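Local coordinates for laminin subunit ALPHA-1 (Mus musculus, PDB 2JD4), which forms the alpha chain of the basement-membrane protein laminin-111 and, through its LG4-5 domains, probably helps anchor it at cell surfaces, at residues A[15-26]-A[189-197]; A[62-73]-A[149-158]. The protein carries 4 engineered substitutions. All blocks are in the same frame, centred on the assembly; numbering follows the deposited sequence.

In the fold
Both contacts are partly buried. Interaction 2 lies within the first laminin G module, while interaction 1 also borders the second, P15 and Y194 touching P379. Interaction 1 joins two extended segments nearer the centre of the molecule: 15-26 carries strand 22-23, paired with strand 167-174 of one sheet, and 189-197 leaves strand 186-188, the end strand of the other. Interaction 2 lies farther out, where a loop packs on the hairpin of strands 58-64 and 71-77 in that second sheet. Interaction 1 relies on backbone bonds, a disulfide cysteine and a surface stack; interaction 2 on side chains, a glutamine amide, tyrosines and waters. The centres are about 26 Å apart and the contacts do not touch.

Interaction 1: residues A[15-26]-A[189-197]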
loop_
_atom_site.group_PDB
_atom_site.type_symbol
_atom_site.label_atom_id
_atom_site.label_comp_id
_atom_site.label_asym_id
_atom_site.label_seq_id
_atom_site.Cartn_x
_atom_site.Cartn_y
_atom_site.Cartn_z
ATOM N N PRO A 15 -6.896 17.132 6.758
ATOM C CA PRO A 15 -5.595 17.811 6.787
ATOM C C PRO A 15 -5.281 18.720 5.596
ATOM O O PRO A 15 -4.423 19.598 5.699
ATOM C CB PRO A 15 -4.596 16.648 6.872
ATOM C CG PRO A 15 -5.408 15.519 7.448
ATOM C CD PRO A 15 -6.711 15.673 6.727
ATOM N N GLY A 16 -5.960 18.519 4.471
ATOM C CA GLY A 16 -5.660 19.324 3.300
ATOM C C GLY A 16 -4.520 18.660 2.535
ATOM O O GLY A 16 -4.014 17.628 2.978
ATOM N N TYR A 17 -4.095 19.241 1.411
ATOM C CA TYR A 17 -3.022 18.642 0.606
ATOM C C TYR A 17 -1.744 19.450 0.480
ATOM O O TYR A 17 -1.759 20.675 0.549
ATOM C CB TYR A 17 -3.519 18.338 -0.808
ATOM C CG TYR A 17 -4.695 17.403 -0.859
ATOM C CD1 TYR A 17 -5.998 17.893 -0.885
ATOM C CD2 TYR A 17 -4.507 16.024 -0.862
ATOM C CE1 TYR A 17 -7.086 17.032 -0.912
ATOM C CE2 TYR A 17 -5.591 15.151 -0.889
ATOM C CZ TYR A 17 -6.875 15.664 -0.913
ATOM O OH TYR A 17 -7.950 14.809 -0.936
ATOM N N VAL A 18 -0.638 18.744 0.267
ATOM C CA VAL A 18 0.666 19.376 0.107
ATOM C C VAL A 18 0.812 19.856 -1.337
ATOM O O VAL A 18 0.588 19.098 -2.275
ATOM C CB VAL A 18 1.815 18.380 0.416
ATOM C CG1 VAL A 18 3.165 19.072 0.267
ATOM C CG2 VAL A 18 1.664 17.822 1.820
ATOM N N ALA A 19 1.183 21.117 -1.517
ATOM C CA ALA A 19 1.355 21.667 -2.856
ATOM C C ALA A 19 2.667 21.194 -3.481
ATOM O O ALA A 19 3.688 21.101 -2.806
ATOM C CB ALA A 19 1.329 23.195 -2.799
ATOM N N GLY A 20 2.631 20.885 -4.772
ATOM C CA GLY A 20 3.837 20.461 -5.463
ATOM C C GLY A 20 4.448 19.164 -4.960
ATOM O O GLY A 20 5.675 19.032 -4.879
ATOM N N ALA A 21 3.597 18.212 -4.601
ATOM C CA ALA A 21 4.077 16.920 -4.129
ATOM C C ALA A 21 3.171 15.859 -4.729
ATOM O O ALA A 21 2.005 16.135 -5.035
ATOM C CB ALA A 21 4.035 16.856 -2.610
ATOM N N HIS A 22 3.698 14.649 -4.897
ATOM C CA HIS A 22 2.901 13.570 -5.469
ATOM C C HIS A 22 2.947 12.299 -4.618
ATOM O O HIS A 22 3.994 11.937 -4.079
ATOM C CB HIS A 22 3.401 13.262 -6.889
ATOM C CG HIS A 22 3.305 14.428 -7.828
ATOM N ND1 HIS A 22 2.180 14.691 -8.579
ATOM C CD2 HIS A 22 4.189 15.410 -8.122
ATOM C CE1 HIS A 22 2.375 15.782 -9.297
ATOM N NE2 HIS A 22 3.587 16.239 -9.038
ATOM N N GLN A 23 1.804 11.626 -4.509
ATOM C CA GLN A 23 1.716 10.384 -3.753
ATOM C C GLN A 23 1.745 9.227 -4.747
ATOM O O GLN A 23 0.961 9.205 -5.692
ATOM C CB GLN A 23 0.408 10.312 -2.953
ATOM C CG GLN A 23 0.248 9.015 -2.145
ATOM C CD GLN A 23 1.053 9.015 -0.855
ATOM O OE1 GLN A 23 1.202 7.979 -0.207
ATOM N NE2 GLN A 23 1.568 10.182 -0.471
ATOM N N PHE A 24 2.644 8.274 -4.531
ATOM C CA PHE A 24 2.747 7.113 -5.404
ATOM C C PHE A 24 2.326 5.857 -4.634
ATOM O O PHE A 24 1.923 5.935 -3.473
ATOM C CB PHE A 24 4.182 6.964 -5.931
ATOM C CG PHE A 24 4.651 8.141 -6.740
ATOM C CD1 PHE A 24 5.247 9.235 -6.118
ATOM C CD2 PHE A 24 4.470 8.168 -8.124
ATOM C CE1 PHE A 24 5.659 10.348 -6.865
ATOM C CE2 PHE A 24 4.875 9.268 -8.877
ATOM C CZ PHE A 24 5.471 10.362 -8.243
ATOM N N GLY A 25 2.407 4.703 -5.285
ATOM C CA GLY A 25 2.027 3.467 -4.621
ATOM C C GLY A 25 0.531 3.183 -4.534
ATOM O O GLY A 25 0.136 2.197 -3.916
ATOM N N LEU A 26 -0.307 4.026 -5.133
ATOM C CA LEU A 26 -1.753 3.784 -5.094
ATOM C C LEU A 26 -2.060 2.508 -5.887
ATOM O O LEU A 26 -2.982 1.762 -5.554
ATOM C CB LEU A 26 -2.514 4.982 -5.670
ATOM C CG LEU A 26 -2.404 6.249 -4.813
ATOM C CD1 LEU A 26 -2.936 7.422 -5.604
ATOM C CD2 LEU A 26 -3.182 6.080 -3.502
ATOM N N ALA A 189 -2.025 6.696 -12.506
ATOM C CA ALA A 189 -2.477 6.550 -11.126
ATOM C C ALA A 189 -1.750 7.311 -10.027
ATOM O O ALA A 189 -1.411 6.734 -8.994
ATOM C CB ALA A 189 -2.511 5.056 -10.768
ATOM N N VAL A 190 -1.517 8.601 -10.226
ATOM C CA VAL A 190 -0.851 9.390 -9.202
ATOM C C VAL A 190 -1.906 10.248 -8.491
ATOM O O VAL A 190 -2.949 10.559 -9.069
ATOM C CB VAL A 190 0.239 10.288 -9.830
ATOM C CG1 VAL A 190 0.854 11.185 -8.778
ATOM C CG2 VAL A 190 1.334 9.405 -10.446
ATOM N N ASP A 191 -1.656 10.606 -7.234
ATOM C CA ASP A 191 -2.604 11.441 -6.493
ATOM C C ASP A 191 -1.845 12.444 -5.617
ATOM O O ASP A 191 -0.617 12.550 -5.706
ATOM C CB ASP A 191 -3.523 10.561 -5.641
ATOM C CG ASP A 191 -4.948 11.098 -5.560
ATOM O OD1 ASP A 191 -5.875 10.279 -5.403
ATOM O OD2 ASP A 191 -5.145 12.332 -5.649
ATOM N N ARG A 192 -2.576 13.176 -4.780
ATOM C CA ARG A 192 -1.984 14.182 -3.895
ATOM C C ARG A 192 -1.671 13.619 -2.517
ATOM O O ARG A 192 -2.225 12.598 -2.118
ATOM C CB ARG A 192 -2.945 15.362 -3.758
ATOM C CG ARG A 192 -3.468 15.856 -5.090
ATOM C CD ARG A 192 -4.917 16.295 -4.972
ATOM N NE ARG A 192 -5.049 17.740 -4.881
ATOM C CZ ARG A 192 -6.207 18.374 -4.734
ATOM N NH1 ARG A 192 -7.336 17.688 -4.654
ATOM N NH2 ARG A 192 -6.234 19.695 -4.687
ATOM N N CYS A 193 -0.783 14.293 -1.789
ATOM C CA CYS A 193 -0.396 13.856 -0.455
ATOM C C CYS A 193 -1.094 14.679 0.617
ATOM O O CYS A 193 -1.251 15.890 0.467
ATOM C CB CYS A 193 1.102 14.041 -0.240
ATOM S SG CYS A 193 2.176 13.563 -1.617
ATOM N N TYR A 194 -1.491 14.024 1.702
ATOM C CA TYR A 194 -2.130 14.719 2.812
ATOM C C TYR A 194 -1.028 15.492 3.544
ATOM O O TYR A 194 0.117 15.027 3.626
ATOM C CB TYR A 194 -2.785 13.710 3.768
ATOM C CG TYR A 194 -3.985 12.988 3.191
ATOM C CD1 TYR A 194 -3.962 11.608 2.979
ATOM C CD2 TYR A 194 -5.149 13.685 2.864
ATOM C CE1 TYR A 194 -5.076 10.942 2.459
ATOM C CE2 TYR A 194 -6.263 13.029 2.341
ATOM C CZ TYR A 194 -6.220 11.664 2.142
ATOM O OH TYR A 194 -7.323 11.024 1.622
ATOM N N VAL A 195 -1.356 16.677 4.055
ATOM C CA VAL A 195 -0.373 17.476 4.787
ATOM C C VAL A 195 0.154 16.624 5.933
ATOM O O VAL A 195 1.342 16.653 6.245
ATOM C CB VAL A 195 -1.008 18.782 5.357
ATOM C CG1 VAL A 195 -0.038 19.486 6.307
ATOM C CG2 VAL A 195 -1.365 19.712 4.213
ATOM N N VAL A 196 -0.744 15.860 6.542
ATOM C CA VAL A 196 -0.406 14.971 7.653
ATOM C C VAL A 196 -0.999 13.589 7.381
ATOM O O VAL A 196 -2.202 13.466 7.148
ATOM C CB VAL A 196 -0.996 15.475 8.990
ATOM C CG1 VAL A 196 -0.573 14.547 10.114
ATOM C CG2 VAL A 196 -0.540 16.895 9.268
ATOM N N ALA A 197 -0.159 12.553 7.422
ATOM C CA ALA A 197 -0.622 11.192 7.165
ATOM C C ALA A 197 -0.160 10.199 8.229
ATOM O O ALA A 197 0.748 10.484 9.015
ATOM C CB ALA A 197 -0.141 10.728 5.787
HETATM O O HOH W 1 0.033 16.651 -2.974
#
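V190 spreads its two methyl branches over 15-26, CG2 reaching F24 CE2 at 3.9 Å while CG1 lies against H22. D191 makes an antiparallel bridge with Q23: its O receives Q23 N at 2.9 Å almost straight (175°), the donor above the carbonyl plane, and D191 N returns a weak bond to Q23 O. The D191 carboxylate turns back on its own chain, OD2 accepting R192 N at 2.8 Å, and an alanine here would probably leave that N-H without its acceptor and the backbone between D191 and R192 freer to shift. R192, bent at chi2 and chi3 (101°), lays its guanidinium flat on the Y17 ring, planes 7° apart, a cation-pi stack. The Q23-D191 bridge ties the chain leaving strand 186-188 of the laminin G sandwich to the N-terminal segment, and C193 fastens it by its disulfide to C168 of strand 167-174. C193 O accepts V18 N at 2.9 Å, and its N donates to a water that also bridges V18 O and A21 O. The Y194 ring lies beside that of Y17, nearly parallel but slid apart. V195 N bonds G16 O at 3.0 Å, and V196 meets P15, CB to CB 4.3 Å.

Interaction 2: residues A[62-73]-A[149-158]; sequences YVAHQNQMDYAT and LPSHYRARNI. With MG (magnesium ion), chain C.
The backbones stay apart, Q68 CA and R156 CA 7.0 Å from each other: 62-73 is a hairpin with a type I turn from H65 to Q68, and 149-158 is a loop beside it without strand pairing. Side chains therefore bridge the two. Q68 extends beyond CG and presents its amide to the loop backbone: OE1 takes R156 N at 2.6 Å on a lone pair in the carbonyl plane (169° at the hydrogen), while NE2 gives to R154 O at 2.9 Å, in the plane of the amide. A water donates a further bond to OE1 and also links Y62 OH with R156 O, so the amide is gripped at both ends and its flip is fixed. R156 folds back at chi3 and rests a face of its guanidinium over Q68 CB and CD. Next to the amide, the Y62 and Y153 rings meet rim to rim with planes at 63°, Y62 OH and Y153 OH hydrogen-bonding at 3.1 Å; a second water joins Y153 OH to H65 O. L149 CD2 packs on Y62 CD2 at 3.6 Å, and I158 CD1 touches Y62 CD1. With CG2 anti to its carbonyl carbon, I158 sets that methyl over a face of Y71, 4.3 Å from the ring centroid; the Y71 hydroxyl is bonded to R91. D70, on the same hairpin but not touching the loop, binds magnesium through OD2 at 2.3 Å with L87, T137, D139 and two waters, so the contact lies beside the metal site at the rim of the laminin G beta sandwich.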
loop_
_atom_site.group_PDB
_atom_site.type_symbol
_atom_site.label_atom_id
_atom_site.label_comp_id
_atom_site.label_asym_id
_atom_site.label_seq_id
_atom_site.Cartn_x
_atom_site.Cartn_y
_atom_site.Cartn_z
ATOM N N TYR A 62 14.140 5.389 -11.778
ATOM C CA TYR A 62 14.819 4.506 -12.715
ATOM C C TYR A 62 15.116 5.202 -14.048
ATOM O O TYR A 62 14.294 5.969 -14.556
ATOM C CB TYR A 62 13.932 3.280 -12.954
ATOM C CG TYR A 62 14.384 2.319 -14.029
ATOM C CD1 TYR A 62 15.371 1.362 -13.776
ATOM C CD2 TYR A 62 13.792 2.335 -15.289
ATOM C CE1 TYR A 62 15.747 0.449 -14.752
ATOM C CE2 TYR A 62 14.164 1.427 -16.276
ATOM C CZ TYR A 62 15.139 0.487 -16.001
ATOM O OH TYR A 62 15.501 -0.414 -16.973
ATOM N N VAL A 63 16.303 4.938 -14.591
ATOM C CA VAL A 63 16.724 5.462 -15.893
ATOM C C VAL A 63 17.479 4.318 -16.556
ATOM O O VAL A 63 18.165 3.549 -15.877
ATOM C CB VAL A 63 17.664 6.693 -15.787
ATOM C CG1 VAL A 63 16.891 7.897 -15.281
ATOM C CG2 VAL A 63 18.844 6.385 -14.883
ATOM N N ALA A 64 17.346 4.181 -17.870
ATOM C CA ALA A 64 18.023 3.085 -18.547
ATOM C C ALA A 64 18.135 3.258 -20.045
ATOM O O ALA A 64 17.389 4.023 -20.670
ATOM C CB ALA A 64 17.310 1.775 -18.244
ATOM N N HIS A 65 19.078 2.520 -20.620
ATOM C CA HIS A 65 19.299 2.547 -22.048
ATOM C C HIS A 65 18.111 1.821 -22.658
ATOM O O HIS A 65 17.408 1.071 -21.969
ATOM C CB HIS A 65 20.610 1.825 -22.374
ATOM C CG HIS A 65 21.007 1.906 -23.813
ATOM N ND1 HIS A 65 20.374 1.185 -24.803
ATOM C CD2 HIS A 65 21.961 2.640 -24.433
ATOM C CE1 HIS A 65 20.920 1.473 -25.971
ATOM N NE2 HIS A 65 21.885 2.354 -25.775
ATOM N N GLN A 66 17.871 2.054 -23.941
ATOM C CA GLN A 66 16.770 1.400 -24.629
ATOM C C GLN A 66 16.915 -0.123 -24.551
ATOM O O GLN A 66 15.922 -0.833 -24.417
ATOM C CB GLN A 66 16.729 1.838 -26.097
ATOM C CG GLN A 66 15.610 1.202 -26.915
ATOM C CD GLN A 66 14.227 1.685 -26.513
ATOM O OE1 GLN A 66 13.225 1.286 -27.109
ATOM N NE2 GLN A 66 14.165 2.549 -25.502
ATOM N N ASN A 67 18.147 -0.623 -24.637
ATOM C CA ASN A 67 18.375 -2.067 -24.573
ATOM C C ASN A 67 18.583 -2.542 -23.143
ATOM O O ASN A 67 18.788 -3.733 -22.900
ATOM C CB ASN A 67 19.574 -2.492 -25.440
ATOM C CG ASN A 67 20.891 -1.879 -24.985
ATOM O OD1 ASN A 67 21.193 -1.824 -23.794
ATOM N ND2 ASN A 67 21.695 -1.437 -25.946
ATOM N N GLN A 68 18.525 -1.596 -22.207
ATOM C CA GLN A 68 18.676 -1.875 -20.782
ATOM C C GLN A 68 20.041 -2.386 -20.332
ATOM O O GLN A 68 20.169 -2.904 -19.224
ATOM C CB GLN A 68 17.588 -2.852 -20.322
ATOM C CG GLN A 68 16.185 -2.256 -20.348
ATOM C CD GLN A 68 15.192 -3.070 -19.543
ATOM O OE1 GLN A 68 15.448 -3.402 -18.392
ATOM N NE2 GLN A 68 14.050 -3.388 -20.142
ATOM N N MET A 69 21.057 -2.229 -21.176
ATOM C CA MET A 69 22.407 -2.670 -20.836
ATOM C C MET A 69 23.055 -1.683 -19.870
ATOM O O MET A 69 24.018 -2.015 -19.181
ATOM C CB MET A 69 23.251 -2.812 -22.106
ATOM C CG MET A 69 23.745 -4.229 -22.364
ATOM S SD MET A 69 22.464 -5.490 -22.159
ATOM C CE MET A 69 21.605 -5.386 -23.749
ATOM N N ASP A 70 22.520 -0.463 -19.841
ATOM C CA ASP A 70 22.985 0.592 -18.943
ATOM C C ASP A 70 21.765 0.997 -18.116
ATOM O O ASP A 70 20.658 1.053 -18.649
ATOM C CB ASP A 70 23.464 1.821 -19.729
ATOM C CG ASP A 70 24.823 1.623 -20.374
ATOM O OD1 ASP A 70 24.992 0.624 -21.102
ATOM O OD2 ASP A 70 25.712 2.480 -20.152
ATOM N N TYR A 71 21.955 1.274 -16.829
ATOM C CA TYR A 71 20.834 1.694 -15.985
ATOM C C TYR A 71 21.289 2.267 -14.657
ATOM O O TYR A 71 22.454 2.159 -14.287
ATOM C CB TYR A 71 19.877 0.518 -15.730
ATOM C CG TYR A 71 20.475 -0.605 -14.908
ATOM C CD1 TYR A 71 20.703 -0.453 -13.541
ATOM C CD2 TYR A 71 20.854 -1.809 -15.508
ATOM C CE1 TYR A 71 21.300 -1.467 -12.788
ATOM C CE2 TYR A 71 21.455 -2.830 -14.762
ATOM C CZ TYR A 71 21.675 -2.649 -13.407
ATOM O OH TYR A 71 22.288 -3.634 -12.672
ATOM N N ALA A 72 20.353 2.900 -13.955
ATOM C CA ALA A 72 20.600 3.473 -12.638
ATOM C C ALA A 72 19.248 3.476 -11.929
ATOM O O ALA A 72 18.238 3.852 -12.527
ATOM C CB ALA A 72 21.138 4.891 -12.755
ATOM N N THR A 73 19.227 3.059 -10.667
ATOM C CA THR A 73 17.976 3.010 -9.918
ATOM C C THR A 73 18.168 3.193 -8.413
ATOM O O THR A 73 19.256 2.961 -7.872
ATOM C CB THR A 73 17.245 1.662 -10.174
ATOM O OG1 THR A 73 16.000 1.638 -9.467
ATOM C CG2 THR A 73 18.105 0.491 -9.711
ATOM N N LEU A 149 7.001 2.335 -12.395
ATOM C CA LEU A 149 7.183 2.115 -13.832
ATOM C C LEU A 149 5.842 1.875 -14.527
ATOM O O LEU A 149 4.854 1.491 -13.890
ATOM C CB LEU A 149 8.085 0.890 -14.071
ATOM C CG LEU A 149 9.478 0.885 -13.441
ATOM C CD1 LEU A 149 10.069 -0.532 -13.528
ATOM C CD2 LEU A 149 10.368 1.895 -14.144
ATOM N N PRO A 150 5.790 2.100 -15.851
ATOM C CA PRO A 150 4.564 1.896 -16.629
ATOM C C PRO A 150 4.214 0.407 -16.601
ATOM O O PRO A 150 5.099 -0.441 -16.469
ATOM C CB PRO A 150 4.956 2.358 -18.034
ATOM C CG PRO A 150 6.111 3.299 -17.796
ATOM C CD PRO A 150 6.874 2.627 -16.698
ATOM N N SER A 151 2.931 0.098 -16.726
ATOM C CA SER A 151 2.462 -1.284 -16.710
ATOM C C SER A 151 3.051 -2.135 -17.845
ATOM O O SER A 151 3.297 -3.331 -17.680
ATOM C CB SER A 151 0.933 -1.304 -16.798
ATOM O OG SER A 151 0.435 -2.622 -16.684
ATOM N N HIS A 152 3.277 -1.515 -18.993
ATOM C CA HIS A 152 3.809 -2.229 -20.148
ATOM C C HIS A 152 5.320 -2.473 -20.119
ATOM O O HIS A 152 5.828 -3.286 -20.888
ATOM C CB HIS A 152 3.449 -1.473 -21.432
ATOM C CG HIS A 152 4.017 -0.088 -21.499
ATOM N ND1 HIS A 152 5.371 0.160 -21.574
ATOM C CD2 HIS A 152 3.413 1.125 -21.500
ATOM C CE1 HIS A 152 5.577 1.464 -21.620
ATOM N NE2 HIS A 152 4.406 2.073 -21.577
ATOM N N TYR A 153 6.031 -1.787 -19.228
ATOM C CA TYR A 153 7.487 -1.914 -19.141
ATOM C C TYR A 153 7.954 -3.151 -18.366
ATOM O O TYR A 153 7.355 -3.523 -17.361
ATOM C CB TYR A 153 8.067 -0.651 -18.488
ATOM C CG TYR A 153 9.542 -0.446 -18.722
ATOM C CD1 TYR A 153 10.017 -0.023 -19.962
ATOM C CD2 TYR A 153 10.467 -0.683 -17.707
ATOM C CE1 TYR A 153 11.377 0.159 -20.187
ATOM C CE2 TYR A 153 11.828 -0.505 -17.919
ATOM C CZ TYR A 153 12.276 -0.084 -19.160
ATOM O OH TYR A 153 13.621 0.092 -19.373
ATOM N N ARG A 154 9.028 -3.777 -18.844
ATOM C CA ARG A 154 9.612 -4.962 -18.204
ATOM C C ARG A 154 11.054 -4.629 -17.849
ATOM O O ARG A 154 11.941 -4.810 -18.674
ATOM C CB ARG A 154 9.620 -6.157 -19.168
ATOM C CG ARG A 154 8.266 -6.771 -19.503
ATOM C CD ARG A 154 7.637 -7.430 -18.290
ATOM N NE ARG A 154 6.579 -6.605 -17.717
ATOM C CZ ARG A 154 5.424 -6.362 -18.325
ATOM N NH1 ARG A 154 5.182 -6.885 -19.521
ATOM N NH2 ARG A 154 4.512 -5.596 -17.743
ATOM N N ALA A 155 11.303 -4.138 -16.637
ATOM C CA ALA A 155 12.662 -3.777 -16.244
ATOM C C ALA A 155 13.496 -5.016 -15.922
ATOM O O ALA A 155 13.084 -5.858 -15.128
ATOM C CB ALA A 155 12.633 -2.837 -15.035
ATOM N N ARG A 156 14.676 -5.109 -16.531
ATOM C CA ARG A 156 15.557 -6.252 -16.316
ATOM C C ARG A 156 16.767 -5.930 -15.436
ATOM O O ARG A 156 17.277 -4.809 -15.426
ATOM C CB ARG A 156 16.044 -6.804 -17.670
ATOM C CG ARG A 156 14.924 -7.185 -18.638
ATOM C CD ARG A 156 15.427 -8.045 -19.795
ATOM N NE ARG A 156 16.419 -7.362 -20.624
ATOM C CZ ARG A 156 16.135 -6.486 -21.585
ATOM N NH1 ARG A 156 14.878 -6.172 -21.864
ATOM N NH2 ARG A 156 17.120 -5.917 -22.270
ATOM N N ASN A 157 17.210 -6.937 -14.691
ATOM C CA ASN A 157 18.372 -6.839 -13.816
ATOM C C ASN A 157 18.392 -5.801 -12.689
ATOM O O ASN A 157 19.442 -5.235 -12.384
ATOM C CB ASN A 157 19.643 -6.709 -14.664
ATOM C CG ASN A 157 19.858 -7.917 -15.574
ATOM O OD1 ASN A 157 19.770 -9.067 -15.136
ATOM N ND2 ASN A 157 20.140 -7.659 -16.842
ATOM N N ILE A 158 17.239 -5.544 -12.073
ATOM C CA ILE A 158 17.194 -4.634 -10.935
ATOM C C ILE A 158 16.413 -5.317 -9.809
ATOM O O ILE A 158 15.948 -4.672 -8.867
ATOM C CB ILE A 158 16.563 -3.242 -11.279
ATOM C CG1 ILE A 158 15.062 -3.362 -11.545
ATOM C CG2 ILE A 158 17.274 -2.642 -12.489
ATOM C CD1 ILE A 158 14.401 -2.014 -11.828
HETATM MG MG MG C . 27.838 2.727 -20.887
HETATM O O HOH W 2 17.461 -2.148 -16.488
HETATM O O HOH W 3 14.805 1.624 -21.452
HETATM O O HOH W 4 20.522 -5.237 -17.883
HETATM O O HOH W 5 27.282 0.984 -22.346
HETATM O O HOH W 6 30.007 2.752 -21.463
#